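Local coordinates for protein sulfoquinovosidase (Escherichia coli, PDB 5AEE) that hydrolyses sulfoquinovosyl diacylglycerides and simple sulfoquinovosides such as sulfoquinovosyl glycerol, releasing sulfoquinovose as a source of carbon and sulfur, at residues Pro147-Glu152 with Met425-Pro430; Gly256-Ile261 with Met533-Glu538; Gly361-Glu366 with Tyr409-Thr414. The protein carries 1 engineered substitution. All coordinates share one frame; numbering follows the deposited sequence.

Interaction 1: residues Pro147-Glu152 with Met425-Pro430; sequences PLWTSE and MHNAWP. With NSQ (4-nitrophenyl alpha-D-6-sulfoquinovoside), chain E.
His426 is held on one face by the indole of Trp149 and at its edge by the carbonyl of Thr150. Its imidazole lies almost parallel to the five-membered ring of Trp149 as an offset stack, planes 6° apart and centroids 4.2 Å apart, with His426 CD2 over the indole face at 3.4 Å from Trp149 CE2. In the imidazole's own plane, NE2 donates to Thr150 O at 2.6 Å, so stack and bond together fix both the tilt and the rotation of the ring. A chi1 of -172°, with CG opposite the backbone N, swings the Trp149 indole across to the helix. The methyl of Thr150 presses on the same nitrogen (CG2 to NE2, 3.1 Å), while its hydroxyl is bonded to Phe181 O. His426 ND1 meets Leu410 O; two carbonyls around one imidazole would favour a doubly protonated ring.

This knot joins the mutarotase-like N-terminal domain of a family 31 glycosidase to the kinked helix 422-443 of its TIM barrel. Asn427, at a partly exposed position, forms the looser flank. Its amide suits a stretch of backbone that presents both an N-H and a carbonyl, because it offers an acceptor and a donor together: OD1 takes a nearly straight bond from Thr150 N at 2.9 Å, whereas ND2 reaches Leu148 O only weakly at 3.4 Å and also bonds Ser200 O. Farther along the loop Glu152 leaves the helix for the pocket, where OE1 pairs with Arg455 and comes within 3.2 Å of C27 on the nitrophenyl ring.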
loop_
_atom_site.group_PDB
_atom_site.type_symbol
_atom_site.label_atom_id
_atom_site.label_comp_id
_atom_site.label_asym_id
_atom_site.label_seq_id
_atom_site.Cartn_x
_atom_site.Cartn_y
_atom_site.Cartn_z
ATOM N N PRO A 147 -13.032 8.395 0.545
ATOM C CA PRO A 147 -13.294 7.684 1.787
ATOM C C PRO A 147 -12.025 6.894 2.159
ATOM O O PRO A 147 -11.381 6.399 1.270
ATOM C CB PRO A 147 -14.414 6.710 1.400
ATOM C CG PRO A 147 -15.117 7.330 0.253
ATOM C CD PRO A 147 -14.042 8.080 -0.492
ATOM N N LEU A 148 -11.660 6.892 3.423
ATOM C CA LEU A 148 -10.429 6.267 3.911
ATOM C C LEU A 148 -10.812 5.231 4.970
ATOM O O LEU A 148 -10.987 5.534 6.164
ATOM C CB LEU A 148 -9.509 7.314 4.512
ATOM C CG LEU A 148 -9.057 8.445 3.559
ATOM C CD1 LEU A 148 -8.219 9.482 4.285
ATOM C CD2 LEU A 148 -8.330 7.931 2.341
ATOM N N TRP A 149 -10.989 4.006 4.482
ATOM C CA TRP A 149 -11.426 2.902 5.317
ATOM C C TRP A 149 -10.763 1.690 4.784
ATOM O O TRP A 149 -11.052 1.309 3.664
ATOM C CB TRP A 149 -12.948 2.746 5.296
ATOM C CG TRP A 149 -13.470 1.713 6.303
ATOM C CD1 TRP A 149 -13.852 0.443 6.004
ATOM C CD2 TRP A 149 -13.658 1.859 7.722
ATOM N NE1 TRP A 149 -14.244 -0.193 7.124
ATOM C CE2 TRP A 149 -14.172 0.646 8.190
ATOM C CE3 TRP A 149 -13.468 2.907 8.633
ATOM C CZ2 TRP A 149 -14.531 0.428 9.532
ATOM C CZ3 TRP A 149 -13.797 2.695 9.967
ATOM C CH2 TRP A 149 -14.316 1.457 10.424
ATOM N N THR A 150 -9.845 1.065 5.550
ATOM C CA THR A 150 -9.196 -0.044 4.973
ATOM C C THR A 150 -10.191 -1.161 4.710
ATOM O O THR A 150 -11.033 -1.487 5.558
ATOM C CB THR A 150 -7.965 -0.542 5.779
ATOM O OG1 THR A 150 -7.323 -1.581 5.041
ATOM C CG2 THR A 150 -8.328 -1.063 7.115
ATOM N N SER A 151 -10.078 -1.809 3.577
ATOM C CA SER A 151 -10.928 -2.927 3.322
ATOM C C SER A 151 -10.296 -3.767 2.239
ATOM O O SER A 151 -9.184 -3.466 1.757
ATOM C CB SER A 151 -12.327 -2.420 2.778
ATOM O OG SER A 151 -12.225 -1.857 1.471
ATOM N N GLU A 152 -11.035 -4.790 1.778
ATOM C CA GLU A 152 -10.679 -5.403 0.480
ATOM C C GLU A 152 -10.691 -4.385 -0.621
ATOM O O GLU A 152 -11.451 -3.423 -0.654
ATOM C CB GLU A 152 -11.572 -6.569 0.064
ATOM C CG GLU A 152 -11.730 -7.679 1.076
ATOM C CD GLU A 152 -10.398 -8.176 1.648
ATOM O OE1 GLU A 152 -9.555 -8.651 0.863
ATOM O OE2 GLU A 152 -10.195 -8.019 2.900
ATOM N N MET A 425 -10.062 1.272 15.875
ATOM C CA MET A 425 -8.942 0.359 15.772
ATOM C C MET A 425 -8.888 -0.282 14.407
ATOM O O MET A 425 -7.825 -0.713 13.988
ATOM C CB MET A 425 -9.020 -0.753 16.842
ATOM C CG MET A 425 -8.664 -0.380 18.277
ATOM S SD MET A 425 -7.135 0.560 18.406
ATOM C CE MET A 425 -5.929 -0.595 17.689
ATOM N N HIS A 426 -10.005 -0.330 13.696
ATOM C CA HIS A 426 -10.048 -0.993 12.384
ATOM C C HIS A 426 -8.952 -0.500 11.409
ATOM O O HIS A 426 -8.210 -1.318 10.828
ATOM C CB HIS A 426 -11.448 -0.841 11.759
ATOM C CG HIS A 426 -11.484 -1.230 10.329
ATOM N ND1 HIS A 426 -11.715 -2.524 9.919
ATOM C CD2 HIS A 426 -11.157 -0.534 9.215
ATOM C CE1 HIS A 426 -11.580 -2.599 8.615
ATOM N NE2 HIS A 426 -11.239 -1.407 8.164
ATOM N N ASN A 427 -8.832 0.830 11.270
ATOM C CA ASN A 427 -7.883 1.411 10.353
ATOM C C ASN A 427 -6.474 1.294 10.892
ATOM O O ASN A 427 -5.572 1.352 10.080
ATOM C CB ASN A 427 -8.183 2.869 10.038
ATOM C CG ASN A 427 -9.292 3.032 9.033
ATOM O OD1 ASN A 427 -9.547 2.146 8.178
ATOM N ND2 ASN A 427 -9.937 4.182 9.076
ATOM N N ALA A 428 -6.295 1.199 12.226
ATOM C CA ALA A 428 -4.957 1.169 12.817
ATOM C C ALA A 428 -4.346 -0.209 12.821
ATOM O O ALA A 428 -3.162 -0.363 13.134
ATOM C CB ALA A 428 -4.956 1.712 14.234
ATOM N N TRP A 429 -5.152 -1.220 12.501
ATOM C CA TRP A 429 -4.699 -2.611 12.577
ATOM C C TRP A 429 -3.472 -2.977 11.746
ATOM O O TRP A 429 -2.555 -3.699 12.248
ATOM C CB TRP A 429 -5.852 -3.585 12.210
ATOM C CG TRP A 429 -5.822 -4.854 13.085
ATOM C CD1 TRP A 429 -5.384 -6.088 12.715
ATOM C CD2 TRP A 429 -6.235 -4.979 14.431
ATOM N NE1 TRP A 429 -5.522 -6.971 13.744
ATOM C CE2 TRP A 429 -6.021 -6.305 14.817
ATOM C CE3 TRP A 429 -6.721 -4.091 15.364
ATOM C CZ2 TRP A 429 -6.321 -6.768 16.086
ATOM C CZ3 TRP A 429 -7.012 -4.548 16.629
ATOM C CH2 TRP A 429 -6.815 -5.862 16.972
ATOM N N PRO A 430 -3.434 -2.510 10.457
ATOM C CA PRO A 430 -2.324 -2.934 9.622
ATOM C C PRO A 430 -0.986 -2.581 10.191
ATOM O O PRO A 430 -0.085 -3.442 10.198
ATOM C CB PRO A 430 -2.558 -2.191 8.336
ATOM C CG PRO A 430 -4.022 -2.113 8.249
ATOM C CD PRO A 430 -4.491 -1.878 9.655
HETATM O O12 NSQ E . -6.432 -16.038 1.843
HETATM S S10 NSQ E . -5.545 -17.038 1.200
HETATM O O13 NSQ E . -5.033 -18.142 2.042
HETATM O O11 NSQ E . -6.211 -17.494 -0.019
HETATM C C6 NSQ E . -4.090 -16.258 0.714
HETATM C C5 NSQ E . -4.240 -15.114 -0.279
HETATM O O5 NSQ E . -4.747 -14.007 0.533
HETATM C C1 NSQ E . -4.776 -12.742 -0.057
HETATM C C2 NSQ E . -3.415 -12.379 -0.691
HETATM O O2 NSQ E . -3.561 -11.092 -1.224
HETATM C C3 NSQ E . -3.034 -13.452 -1.687
HETATM O O3 NSQ E . -1.809 -13.180 -2.333
HETATM C C4 NSQ E . -2.925 -14.800 -1.014
HETATM O O4 NSQ E . -2.645 -15.807 -2.033
HETATM O O1 NSQ E . -5.803 -12.840 -1.042
HETATM C C25 NSQ E . -7.066 -12.825 -0.599
HETATM C C26 NSQ E . -7.535 -11.707 0.110
HETATM C C27 NSQ E . -8.804 -11.745 0.608
HETATM C C28 NSQ E . -9.623 -12.837 0.343
HETATM N N32 NSQ E . -10.908 -12.852 0.921
HETATM O O33 NSQ E . -11.510 -13.960 1.027
HETATM O O34 NSQ E . -11.361 -11.804 1.500
HETATM C C29 NSQ E . -9.117 -13.936 -0.345
HETATM C C30 NSQ E . -7.822 -13.930 -0.832
#

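Interaction 2: residues Gly256-Ile261 with Met533-Glu538; sequences GVTLGI and MMRTHE. With NSQ (4-nitrophenyl alpha-D-6-sulfoquinovoside), chain E.
The carboxylate of Glu538 lies beside the main chain of Ile261, with OE2 3.4 Å from Ile261 CA, and its OE1 is held by Gln262. The aliphatic root of the Arg535 side chain packs on Thr258, but its guanidinium turns away, making cation-pi contacts with Trp469 and Trp286 and a salt bridge to Asp504. The His537 imidazole meets Trp286 and Tyr508 edge-to-face. At its own edge it receives the sugar: NE2 is hydrogen-bonded to NSQ O3 at 2.8 Å and to O4 at 2.9 Å, a single nitrogen gripping neighbouring hydroxyls of the sulfoquinovose ring.

Strands 257-260 and 534-536 are the first and eighth of the TIM barrel, and their parallel pairing, 11° between directions, closes it. Thr258 straddles the seam: its N donates to Met534 O at 2.8 Å, and its O accepts from Thr536 N at 2.9 Å, nearly in line with the carbonyl. The next rung is different. Gly260 N donates to the hydroxyl oxygen Thr536 OG1 at 2.8 Å, because a chi1 of 76° sets that oxygen between the backbone N and carbonyl carbon, facing the first strand. Thr536 O, passed over, is buried without a hydrogen-bonding partner and meets only a CH contact here, from Gly260 CA. Having no side chain, Gly260 can sit this close to that oxygen. Two waters continue the seam from Gly260 O, one joining it to Thr536 OG1 and the other to Glu538 OE2. Branched Val257 suits the side of the seam facing helix 552-567, where its CG2 packs on Met534 CB at 4.0 Å and on the Thr536 methyl.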
loop_
_atom_site.group_PDB
_atom_site.type_symbol
_atom_site.label_atom_id
_atom_site.label_comp_id
_atom_site.label_asym_id
_atom_site.label_seq_id
_atom_site.Cartn_x
_atom_site.Cartn_y
_atom_site.Cartn_z
ATOM N N GLY A 256 17.294 -12.308 -8.232
ATOM C CA GLY A 256 16.466 -13.066 -9.075
ATOM C C GLY A 256 15.005 -12.927 -8.753
ATOM O O GLY A 256 14.581 -12.070 -7.978
ATOM N N VAL A 257 14.247 -13.811 -9.361
ATOM C CA VAL A 257 12.809 -13.905 -9.142
ATOM C C VAL A 257 12.543 -14.885 -7.985
ATOM O O VAL A 257 13.281 -15.884 -7.815
ATOM C CB VAL A 257 12.082 -14.281 -10.457
ATOM C CG1 VAL A 257 12.439 -15.666 -10.974
ATOM C CG2 VAL A 257 10.602 -14.190 -10.264
ATOM N N THR A 258 11.554 -14.537 -7.140
ATOM C CA THR A 258 10.986 -15.462 -6.183
ATOM C C THR A 258 9.796 -16.175 -6.799
ATOM O O THR A 258 8.765 -15.551 -7.241
ATOM C CB THR A 258 10.588 -14.759 -4.896
ATOM O OG1 THR A 258 11.760 -14.225 -4.313
ATOM C CG2 THR A 258 9.777 -15.688 -3.899
ATOM N N LEU A 259 9.970 -17.486 -6.925
ATOM C CA LEU A 259 8.935 -18.332 -7.553
ATOM C C LEU A 259 7.812 -18.655 -6.594
ATOM O O LEU A 259 8.037 -19.319 -5.598
ATOM C CB LEU A 259 9.560 -19.644 -8.084
ATOM C CG LEU A 259 10.659 -19.496 -9.099
ATOM C CD1 LEU A 259 11.258 -20.868 -9.428
ATOM C CD2 LEU A 259 10.152 -18.804 -10.372
ATOM N N GLY A 260 6.599 -18.159 -6.885
ATOM C CA GLY A 260 5.380 -18.584 -6.212
ATOM C C GLY A 260 4.952 -19.989 -6.668
ATOM O O GLY A 260 4.664 -20.229 -7.845
ATOM N N ILE A 261 5.082 -20.943 -5.753
ATOM C CA ILE A 261 4.804 -22.350 -6.008
ATOM C C ILE A 261 3.974 -22.865 -4.826
ATOM O O ILE A 261 4.176 -22.475 -3.705
ATOM C CB ILE A 261 6.091 -23.211 -6.199
ATOM C CG1 ILE A 261 7.004 -22.644 -7.281
ATOM C CG2 ILE A 261 5.716 -24.614 -6.609
ATOM C CD1 ILE A 261 8.391 -23.269 -7.252
ATOM N N MET A 533 11.487 -5.687 -6.582
ATOM C CA MET A 533 11.292 -7.087 -6.273
ATOM C C MET A 533 10.516 -7.835 -7.326
ATOM O O MET A 533 9.461 -7.379 -7.754
ATOM C CB MET A 533 10.643 -7.261 -4.905
ATOM C CG MET A 533 10.568 -8.694 -4.406
ATOM S SD MET A 533 9.994 -8.688 -2.718
ATOM C CE MET A 533 9.518 -10.372 -2.450
ATOM N N MET A 534 11.067 -8.979 -7.729
ATOM C CA MET A 534 10.387 -9.885 -8.647
ATOM C C MET A 534 9.837 -11.105 -7.934
ATOM O O MET A 534 10.604 -11.941 -7.370
ATOM C CB MET A 534 11.332 -10.331 -9.768
ATOM C CG MET A 534 11.833 -9.206 -10.671
ATOM S SD MET A 534 12.632 -9.904 -12.116
ATOM C CE MET A 534 11.274 -10.564 -13.119
ATOM N N ARG A 535 8.524 -11.225 -7.938
ATOM C CA ARG A 535 7.888 -12.377 -7.278
ATOM C C ARG A 535 6.659 -12.795 -8.030
ATOM O O ARG A 535 5.792 -11.955 -8.338
ATOM C CB ARG A 535 7.586 -12.069 -5.822
ATOM C CG ARG A 535 6.749 -13.178 -5.139
ATOM C CD ARG A 535 6.276 -12.771 -3.764
ATOM N NE ARG A 535 5.406 -11.614 -3.823
ATOM C CZ ARG A 535 4.152 -11.583 -4.265
ATOM N NH1 ARG A 535 3.515 -12.692 -4.663
ATOM N NH2 ARG A 535 3.475 -10.398 -4.264
ATOM N N THR A 536 6.530 -14.086 -8.283
ATOM C CA THR A 536 5.345 -14.589 -8.946
ATOM C C THR A 536 4.271 -15.082 -7.980
ATOM O O THR A 536 4.482 -15.210 -6.772
ATOM C CB THR A 536 5.649 -15.711 -9.991
ATOM O OG1 THR A 536 5.926 -16.943 -9.344
ATOM C CG2 THR A 536 6.805 -15.315 -10.896
ATOM N N HIS A 537 3.078 -15.284 -8.540
ATOM C CA HIS A 537 1.927 -15.882 -7.821
ATOM C C HIS A 537 1.214 -16.812 -8.765
ATOM O O HIS A 537 0.978 -16.446 -9.913
ATOM C CB HIS A 537 0.929 -14.780 -7.411
ATOM C CG HIS A 537 0.166 -15.059 -6.169
ATOM N ND1 HIS A 537 -0.384 -16.272 -5.897
ATOM C CD2 HIS A 537 -0.183 -14.260 -5.140
ATOM C CE1 HIS A 537 -1.048 -16.229 -4.770
ATOM N NE2 HIS A 537 -0.930 -15.026 -4.275
ATOM N N GLU A 538 0.743 -17.940 -8.228
ATOM C CA GLU A 538 -0.107 -18.863 -8.943
ATOM C C GLU A 538 -1.504 -18.299 -9.192
ATOM O O GLU A 538 -2.083 -18.651 -10.185
ATOM C CB GLU A 538 -0.165 -20.182 -8.297
ATOM C CG GLU A 538 1.200 -20.883 -8.345
ATOM C CD GLU A 538 1.137 -22.286 -7.874
ATOM O OE1 GLU A 538 0.067 -22.700 -7.297
ATOM O OE2 GLU A 538 2.170 -22.978 -8.058
HETATM O O12 NSQ E . -6.432 -16.038 1.843
HETATM S S10 NSQ E . -5.545 -17.038 1.200
HETATM O O13 NSQ E . -5.033 -18.142 2.042
HETATM O O11 NSQ E . -6.211 -17.494 -0.019
HETATM C C6 NSQ E . -4.090 -16.258 0.714
HETATM C C5 NSQ E . -4.240 -15.114 -0.279
HETATM O O5 NSQ E . -4.747 -14.007 0.533
HETATM C C1 NSQ E . -4.776 -12.742 -0.057
HETATM C C2 NSQ E . -3.415 -12.379 -0.691
HETATM O O2 NSQ E . -3.561 -11.092 -1.224
HETATM C C3 NSQ E . -3.034 -13.452 -1.687
HETATM O O3 NSQ E . -1.809 -13.180 -2.333
HETATM C C4 NSQ E . -2.925 -14.800 -1.014
HETATM O O4 NSQ E . -2.645 -15.807 -2.033
HETATM O O1 NSQ E . -5.803 -12.840 -1.042
HETATM C C25 NSQ E . -7.066 -12.825 -0.599
HETATM C C26 NSQ E . -7.535 -11.707 0.110
HETATM C C27 NSQ E . -8.804 -11.745 0.608
HETATM C C28 NSQ E . -9.623 -12.837 0.343
HETATM N N32 NSQ E . -10.908 -12.852 0.921
HETATM O O33 NSQ E . -11.510 -13.960 1.027
HETATM O O34 NSQ E . -11.361 -11.804 1.500
HETATM C C29 NSQ E . -9.117 -13.936 -0.345
HETATM C C30 NSQ E . -7.822 -13.930 -0.832
HETATM O O HOH W 1 13.318 -10.276 -6.440
HETATM O O HOH W 2 3.798 -18.358 -9.480
HETATM O O HOH W 3 4.053 -22.204 -9.732
#

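Interaction 3: residues Gly361-Glu366 with Tyr409-Thr414; sequences GDYLVE and YLPTDT. With NSQ (4-nitrophenyl alpha-D-6-sulfoquinovoside), chain E.
Val365 rests its CG1 methyl at the edge of the Tyr409 ring, 3.7 Å from CD2. That ring belongs to the first shell of the ligand: its hydroxyl donates to NSQ O34, an oxygen of the nitro group, at 3.0 Å, and the acceptor lies close to the ring plane. Glu366 O sits at the ring edge too, 3.8 Å from Tyr409 CE2. The rim of the ring thus packs against the Val365 methyl and Glu366 O, while the hydroxyl at the far end remains a donor for this ligand.

One shell outward, the branching of Val365 ties Tyr409 to Pro411. With CG1 anti to the backbone N (chi1 169°), CG2 is left to meet Pro411 CG at 3.7 Å. Pro411 is also touched by Tyr363, whose CE1 comes to the same CG.

The segment 409-414 is the loop that follows barrel strand 401-404. Its partner, 361-366, runs into the short strand 365-366 of a small antiparallel sheet inserted in the TIM-barrel domain; such loops at the C-terminal ends of the strands build the pocket in family 31 enzymes. The loop turns back through a type I beta turn from Pro411 to Thr414, reinforced by Thr414 OG1 donating to Pro411 O at 2.8 Å. That rotamer places the Thr414 methyl over one face of the Tyr363 ring, a CH-pi contact with CG2 3.8 Å from the ring centroid.

Around the rim of the ring, at the solvent-exposed margin, Tyr363 OH donates to Asp413 OD1 at 2.7 Å, meeting the carboxylate from its syn side, 27° out of its plane. Beyond Tyr409, Met50 of strand 39-51 packs against Val365, Tyr409 and Pro411 alike.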
loop_
_atom_site.group_PDB
_atom_site.type_symbol
_atom_site.label_atom_id
_atom_site.label_comp_id
_atom_site.label_asym_id
_atom_site.label_seq_id
_atom_site.Cartn_x
_atom_site.Cartn_y
_atom_site.Cartn_z
ATOM N N GLY A 361 -17.840 -13.652 24.225
ATOM C CA GLY A 361 -17.228 -14.754 23.524
ATOM C C GLY A 361 -16.106 -14.303 22.567
ATOM O O GLY A 361 -15.864 -13.121 22.321
ATOM N N ASP A 362 -15.419 -15.261 22.004
ATOM C CA ASP A 362 -14.409 -14.951 21.020
ATOM C C ASP A 362 -15.091 -14.747 19.679
ATOM O O ASP A 362 -15.914 -15.577 19.227
ATOM C CB ASP A 362 -13.419 -16.084 20.962
ATOM C CG ASP A 362 -12.578 -16.167 22.200
ATOM O OD1 ASP A 362 -12.392 -15.160 22.910
ATOM O OD2 ASP A 362 -12.093 -17.251 22.452
ATOM N N TYR A 363 -14.721 -13.669 18.997
ATOM C CA TYR A 363 -15.388 -13.295 17.779
ATOM C C TYR A 363 -14.880 -14.196 16.643
ATOM O O TYR A 363 -13.710 -14.184 16.343
ATOM C CB TYR A 363 -15.083 -11.829 17.510
ATOM C CG TYR A 363 -15.979 -11.173 16.515
ATOM C CD1 TYR A 363 -16.002 -11.605 15.181
ATOM C CD2 TYR A 363 -16.770 -10.124 16.874
ATOM C CE1 TYR A 363 -16.821 -11.016 14.259
ATOM C CE2 TYR A 363 -17.595 -9.514 15.958
ATOM C CZ TYR A 363 -17.605 -9.969 14.645
ATOM O OH TYR A 363 -18.371 -9.381 13.685
ATOM N N LEU A 364 -15.763 -14.961 15.996
ATOM C CA LEU A 364 -15.343 -15.756 14.842
ATOM C C LEU A 364 -15.754 -15.042 13.575
ATOM O O LEU A 364 -16.920 -14.721 13.371
ATOM C CB LEU A 364 -15.869 -17.184 14.893
ATOM C CG LEU A 364 -15.341 -17.971 16.105
ATOM C CD1 LEU A 364 -15.994 -19.350 16.164
ATOM C CD2 LEU A 364 -13.822 -18.054 16.138
ATOM N N VAL A 365 -14.763 -14.736 12.746
ATOM C CA VAL A 365 -14.999 -14.016 11.538
ATOM C C VAL A 365 -15.177 -15.029 10.437
ATOM O O VAL A 365 -14.415 -15.998 10.361
ATOM C CB VAL A 365 -13.829 -13.045 11.204
ATOM C CG1 VAL A 365 -13.962 -12.474 9.781
ATOM C CG2 VAL A 365 -13.771 -11.934 12.221
ATOM N N GLU A 366 -16.115 -14.749 9.541
ATOM C CA GLU A 366 -16.291 -15.593 8.329
ATOM C C GLU A 366 -15.321 -15.097 7.247
ATOM O O GLU A 366 -15.402 -13.951 6.825
ATOM C CB GLU A 366 -17.754 -15.567 7.831
ATOM C CG GLU A 366 -18.231 -16.897 7.214
ATOM C CD GLU A 366 -17.712 -17.153 5.820
ATOM O OE1 GLU A 366 -17.322 -16.185 5.148
ATOM O OE2 GLU A 366 -17.677 -18.320 5.382
ATOM N N TYR A 409 -9.355 -6.457 7.918
ATOM C CA TYR A 409 -10.607 -7.191 8.075
ATOM C C TYR A 409 -11.219 -7.075 9.420
ATOM O O TYR A 409 -12.160 -7.826 9.687
ATOM C CB TYR A 409 -10.336 -8.680 7.910
ATOM C CG TYR A 409 -11.119 -9.512 6.902
ATOM C CD1 TYR A 409 -10.659 -9.622 5.597
ATOM C CD2 TYR A 409 -12.203 -10.325 7.293
ATOM C CE1 TYR A 409 -11.291 -10.469 4.663
ATOM C CE2 TYR A 409 -12.842 -11.186 6.377
ATOM C CZ TYR A 409 -12.378 -11.241 5.040
ATOM O OH TYR A 409 -12.937 -12.089 4.047
ATOM N N LEU A 410 -10.735 -6.196 10.291
ATOM C CA LEU A 410 -11.315 -6.116 11.601
ATOM C C LEU A 410 -12.757 -5.653 11.537
ATOM O O LEU A 410 -13.013 -4.549 11.094
ATOM C CB LEU A 410 -10.539 -5.169 12.495
ATOM C CG LEU A 410 -10.942 -5.251 13.955
ATOM C CD1 LEU A 410 -10.195 -6.375 14.633
ATOM C CD2 LEU A 410 -10.623 -3.950 14.678
ATOM N N PRO A 411 -13.717 -6.484 12.026
ATOM C CA PRO A 411 -15.117 -5.980 12.083
ATOM C C PRO A 411 -15.295 -4.928 13.188
ATOM O O PRO A 411 -14.528 -4.902 14.152
ATOM C CB PRO A 411 -15.937 -7.244 12.375
ATOM C CG PRO A 411 -14.983 -8.395 12.127
ATOM C CD PRO A 411 -13.619 -7.916 12.392
ATOM N N THR A 412 -16.290 -4.058 13.017
ATOM C CA THR A 412 -16.474 -2.925 13.876
ATOM C C THR A 412 -17.271 -3.278 15.136
ATOM O O THR A 412 -17.440 -2.441 16.005
ATOM C CB THR A 412 -17.181 -1.791 13.110
ATOM O OG1 THR A 412 -18.399 -2.260 12.516
ATOM C CG2 THR A 412 -16.228 -1.240 12.027
ATOM N N ASP A 413 -17.758 -4.506 15.256
ATOM C CA ASP A 413 -18.394 -4.937 16.510
ATOM C C ASP A 413 -17.536 -5.968 17.224
ATOM O O ASP A 413 -18.041 -6.800 17.969
ATOM C CB ASP A 413 -19.821 -5.439 16.232
ATOM C CG ASP A 413 -19.873 -6.557 15.175
ATOM O OD1 ASP A 413 -18.823 -6.897 14.562
ATOM O OD2 ASP A 413 -20.969 -7.087 14.933
ATOM N N THR A 414 -16.222 -5.927 16.991
ATOM C CA THR A 414 -15.296 -6.657 17.866
ATOM C C THR A 414 -15.028 -5.763 19.039
ATOM O O THR A 414 -15.222 -4.580 18.925
ATOM C CB THR A 414 -13.955 -6.973 17.208
ATOM O OG1 THR A 414 -13.447 -5.810 16.586
ATOM C CG2 THR A 414 -14.076 -8.028 16.158
HETATM O O12 NSQ E . -6.432 -16.038 1.843
HETATM S S10 NSQ E . -5.545 -17.038 1.200
HETATM O O13 NSQ E . -5.033 -18.142 2.042
HETATM O O11 NSQ E . -6.211 -17.494 -0.019
HETATM C C6 NSQ E . -4.090 -16.258 0.714
HETATM C C5 NSQ E . -4.240 -15.114 -0.279
HETATM O O5 NSQ E . -4.747 -14.007 0.533
HETATM C C1 NSQ E . -4.776 -12.742 -0.057
HETATM C C2 NSQ E . -3.415 -12.379 -0.691
HETATM O O2 NSQ E . -3.561 -11.092 -1.224
HETATM C C3 NSQ E . -3.034 -13.452 -1.687
HETATM O O3 NSQ E . -1.809 -13.180 -2.333
HETATM C C4 NSQ E . -2.925 -14.800 -1.014
HETATM O O4 NSQ E . -2.645 -15.807 -2.033
HETATM O O1 NSQ E . -5.803 -12.840 -1.042
HETATM C C25 NSQ E . -7.066 -12.825 -0.599
HETATM C C26 NSQ E . -7.535 -11.707 0.110
HETATM C C27 NSQ E . -8.804 -11.745 0.608
HETATM C C28 NSQ E . -9.623 -12.837 0.343
HETATM N N32 NSQ E . -10.908 -12.852 0.921
HETATM O O33 NSQ E . -11.510 -13.960 1.027
HETATM O O34 NSQ E . -11.361 -11.804 1.500
HETATM C C29 NSQ E . -9.117 -13.936 -0.345
HETATM C C30 NSQ E . -7.822 -13.930 -0.832
#

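Overall arrangement
Along the chain the segments run 147-152, 256-261, 361-366, 409-414, 425-430 and 533-538, so that interactions 1 and 2 cross, and interaction 3 is nested inside the loops closed by each. Interactions 1 and 3 are neighbours, their centres about 14 Å apart; Trp149 packs on Thr412 and Glu152 on Tyr409, joining the domain interface to the barrel loop. Interaction 2 lies farther off, its centre about 28 Å from that of interaction 1 and 33 Å from that of interaction 3, in the wall of the same TIM barrel. All three touch the bound sulfoquinovoside: interaction 2 at the sugar, interactions 1 and 3 at the nitrophenyl aglycone, so the pocket draws on two domains.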